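Local coordinates for protein inulin fructotransferase (Bacillus sp. snu-7, PDB 2INV) that probably depolymerises inulin by intramolecular fructosyl transfer, releasing a cyclic difructose anhydride, at residues S32-V37 and G65-H70. Sequence-based numbering, arbitrary orientation.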
ATOM      1  N   SER A  32      34.133  -3.320 -11.645  1.00 13.64           N
ATOM      2  CA  SER A  32      34.385  -3.624 -13.053  1.00 14.25           C
ATOM      3  C   SER A  32      33.341  -4.575 -13.655  1.00 13.94           C
ATOM      4  O   SER A  32      32.966  -4.423 -14.815  1.00 13.05           O
ATOM      5  CB  SER A  32      35.797  -4.195 -13.244  1.00 15.80           C
ATOM      6  OG  SER A  32      35.911  -5.503 -12.725  1.00 16.29           O
ATOM      7  N   ASP A  33      32.889  -5.561 -12.882  1.00 13.00           N
ATOM      8  CA  ASP A  33      31.859  -6.484 -13.353  1.00 13.02           C
ATOM      9  C   ASP A  33      31.150  -7.143 -12.178  1.00 12.84           C
ATOM     10  O   ASP A  33      31.470  -8.265 -11.795  1.00 12.84           O
ATOM     11  CB  ASP A  33      32.449  -7.566 -14.256  1.00 12.99           C
ATOM     12  CG  ASP A  33      31.382  -8.271 -15.088  1.00 13.28           C
ATOM     13  OD1 ASP A  33      30.178  -7.996 -14.870  1.00 11.45           O
ATOM     14  OD2 ASP A  33      31.733  -9.101 -15.960  1.00 13.37           O
ATOM     15  N   ILE A  34      30.183  -6.435 -11.608  1.00 13.06           N
ATOM     16  CA  ILE A  34      29.430  -6.962 -10.482  1.00 12.42           C
ATOM     17  C   ILE A  34      28.673  -8.206 -10.925  1.00 12.85           C
ATOM     18  O   ILE A  34      28.285  -9.033 -10.115  1.00 13.50           O
ATOM     19  CB  ILE A  34      28.435  -5.914  -9.920  1.00 11.67           C
ATOM     20  CG1 ILE A  34      27.828  -6.428  -8.608  1.00 10.94           C
ATOM     21  CG2 ILE A  34      27.350  -5.622 -10.941  1.00 10.46           C
ATOM     22  CD1 ILE A  34      27.136  -5.361  -7.792  1.00 12.00           C
ATOM     23  N   GLY A  35      28.475  -8.330 -12.231  1.00 13.62           N
ATOM     24  CA  GLY A  35      27.782  -9.485 -12.770  1.00 12.47           C
ATOM     25  C   GLY A  35      28.617 -10.724 -12.508  1.00 13.56           C
ATOM     26  O   GLY A  35      28.113 -11.736 -12.022  1.00 14.31           O
ATOM     27  N   ALA A  36      29.909 -10.630 -12.813  1.00 13.07           N
ATOM     28  CA  ALA A  36      30.831 -11.734 -12.603  1.00 12.81           C
ATOM     29  C   ALA A  36      30.893 -12.102 -11.128  1.00 12.32           C
ATOM     30  O   ALA A  36      30.918 -13.286 -10.772  1.00 13.10           O
ATOM     31  CB  ALA A  36      32.222 -11.358 -13.110  1.00 11.25           C
ATOM     32  N   VAL A  37      30.920 -11.077 -10.279  1.00 11.60           N
ATOM     33  CA  VAL A  37      30.983 -11.245  -8.834  1.00 12.50           C
ATOM     34  C   VAL A  37      29.787 -12.001  -8.286  1.00 12.58           C
ATOM     35  O   VAL A  37      29.944 -12.962  -7.533  1.00 11.73           O
ATOM     36  CB  VAL A  37      31.061  -9.874  -8.129  1.00 12.25           C
ATOM     37  CG1 VAL A  37      31.143 -10.056  -6.629  1.00 12.55           C
ATOM     38  CG2 VAL A  37      32.268  -9.104  -8.644  1.00 13.20           C
ATOM     39  N   GLY A  65      27.150   2.608  -4.133  1.00 14.04           N
ATOM     40  CA  GLY A  65      28.238   2.721  -5.081  1.00 13.70           C
ATOM     41  C   GLY A  65      27.915   2.576  -6.548  1.00 12.88           C
ATOM     42  O   GLY A  65      26.801   2.247  -6.937  1.00 13.42           O
ATOM     43  N   ASP A  66      28.928   2.846  -7.364  1.00 12.78           N
ATOM     44  CA  ASP A  66      28.828   2.757  -8.816  1.00 13.32           C
ATOM     45  C   ASP A  66      29.434   1.422  -9.255  1.00 14.20           C
ATOM     46  O   ASP A  66      30.633   1.194  -9.086  1.00 14.54           O
ATOM     47  CB  ASP A  66      29.589   3.910  -9.485  1.00 13.80           C
ATOM     48  CG  ASP A  66      28.929   5.259  -9.258  1.00 15.46           C
ATOM     49  OD1 ASP A  66      27.681   5.308  -9.191  1.00 14.59           O
ATOM     50  OD2 ASP A  66      29.648   6.275  -9.159  1.00 15.39           O
ATOM     51  N   TYR A  67      28.608   0.544  -9.817  1.00 13.84           N
ATOM     52  CA  TYR A  67      29.066  -0.772 -10.264  1.00 14.18           C
ATOM     53  C   TYR A  67      28.670  -1.067 -11.713  1.00 14.77           C
ATOM     54  O   TYR A  67      27.510  -0.901 -12.094  1.00 15.79           O
ATOM     55  CB  TYR A  67      28.475  -1.870  -9.375  1.00 13.61           C
ATOM     56  CG  TYR A  67      28.607  -1.614  -7.896  1.00 13.91           C
ATOM     57  CD1 TYR A  67      29.798  -1.870  -7.225  1.00 14.93           C
ATOM     58  CD2 TYR A  67      27.535  -1.107  -7.166  1.00 14.64           C
ATOM     59  CE1 TYR A  67      29.921  -1.626  -5.857  1.00 15.61           C
ATOM     60  CE2 TYR A  67      27.643  -0.861  -5.801  1.00 15.58           C
ATOM     61  CZ  TYR A  67      28.837  -1.122  -5.154  1.00 16.24           C
ATOM     62  OH  TYR A  67      28.946  -0.876  -3.809  1.00 18.94           O
ATOM     63  N   ASP A  68      29.639  -1.516 -12.510  1.00 14.32           N
ATOM     64  CA  ASP A  68      29.413  -1.866 -13.917  1.00 13.70           C
ATOM     65  C   ASP A  68      29.054  -3.344 -14.050  1.00 13.59           C
ATOM     66  O   ASP A  68      29.714  -4.198 -13.457  1.00 13.04           O
ATOM     67  CB  ASP A  68      30.676  -1.632 -14.752  1.00 15.26           C
ATOM     68  CG  ASP A  68      30.871  -0.182 -15.157  1.00 15.92           C
ATOM     69  OD1 ASP A  68      30.060   0.680 -14.757  1.00 14.49           O
ATOM     70  OD2 ASP A  68      31.838   0.085 -15.905  1.00 17.79           O
ATOM     71  N   LEU A  69      28.018  -3.650 -14.825  1.00 12.30           N
ATOM     72  CA  LEU A  69      27.647  -5.044 -15.028  1.00 13.35           C
ATOM     73  C   LEU A  69      27.809  -5.394 -16.502  1.00 13.80           C
ATOM     74  O   LEU A  69      27.044  -4.919 -17.352  1.00 14.13           O
ATOM     75  CB  LEU A  69      26.200  -5.317 -14.593  1.00 12.32           C
ATOM     76  CG  LEU A  69      25.786  -6.798 -14.600  1.00 12.19           C
ATOM     77  CD1 LEU A  69      24.850  -7.065 -13.441  1.00 11.00           C
ATOM     78  CD2 LEU A  69      25.131  -7.171 -15.923  1.00 11.66           C
ATOM     79  N   HIS A  70      28.816  -6.209 -16.800  1.00 13.91           N
ATOM     80  CA  HIS A  70      29.065  -6.631 -18.166  1.00 13.86           C
ATOM     81  C   HIS A  70      28.510  -8.055 -18.331  1.00 13.77           C
ATOM     82  O   HIS A  70      27.943  -8.382 -19.371  1.00 13.70           O
ATOM     83  CB  HIS A  70      30.575  -6.600 -18.464  1.00 14.69           C
ATOM     84  CG  HIS A  70      31.130  -5.230 -18.709  1.00 14.64           C
ATOM     85  ND1 HIS A  70      31.107  -4.620 -19.946  1.00 13.60           N
ATOM     86  CD2 HIS A  70      31.756  -4.359 -17.877  1.00 15.34           C
ATOM     87  CE1 HIS A  70      31.694  -3.439 -19.866  1.00 15.03           C
ATOM     88  NE2 HIS A  70      32.096  -3.257 -18.622  1.00 16.31           N
TER
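Ile34 has the most surface buried where 32-37 meets 65-70, and both its backbone and its side chain join the strand. Its N-H donates to Asp68 O at 2.9 Å, nearly along the C=O direction (156°) and in the carbonyl plane. With CG1 anti to the backbone N (chi1 -171°), the side chain spreads over two strand residues: Ile34 CG2 lies 3.8 Å from Leu69 CD1, and Ile34 CD1 comes obliquely to the ring, 4.0 Å from Tyr67 CG. The tyrosine hydroxyl leads away to Pro63 O. Ile62 and Ile113 also touch Ile34, so a beta-branched hydrocarbon suits this place, where helix 30-48 covers the N-terminal end of the right-handed parallel beta-helix. Gly35 packs its CA 3.8 Å from Leu69 CG, where a CB would be tight. Asp68 lays its CB 3.6 Å from Ser32 O, and its OD1 forms a salt bridge with Arg114 NE. Asp33 makes a second hydrogen bond: with CG anti to its N (chi1 -163°), its OD1 accepts from His70 N at 3.0 Å, the N-H coming from above the carboxylate plane. The short carboxylate also takes weak bonds from Gly35 and Ala36 N-H on OD1, at the helix kink, while OD2 reaches Thr71 OG1. An alanine in place of Asp33 would remove these bonds and would probably leave the N-H groups at the kink less well satisfied. The His70 ring meets Ser32 O at its edge, in plane, with His70 CD2 3.3 Å from that oxygen.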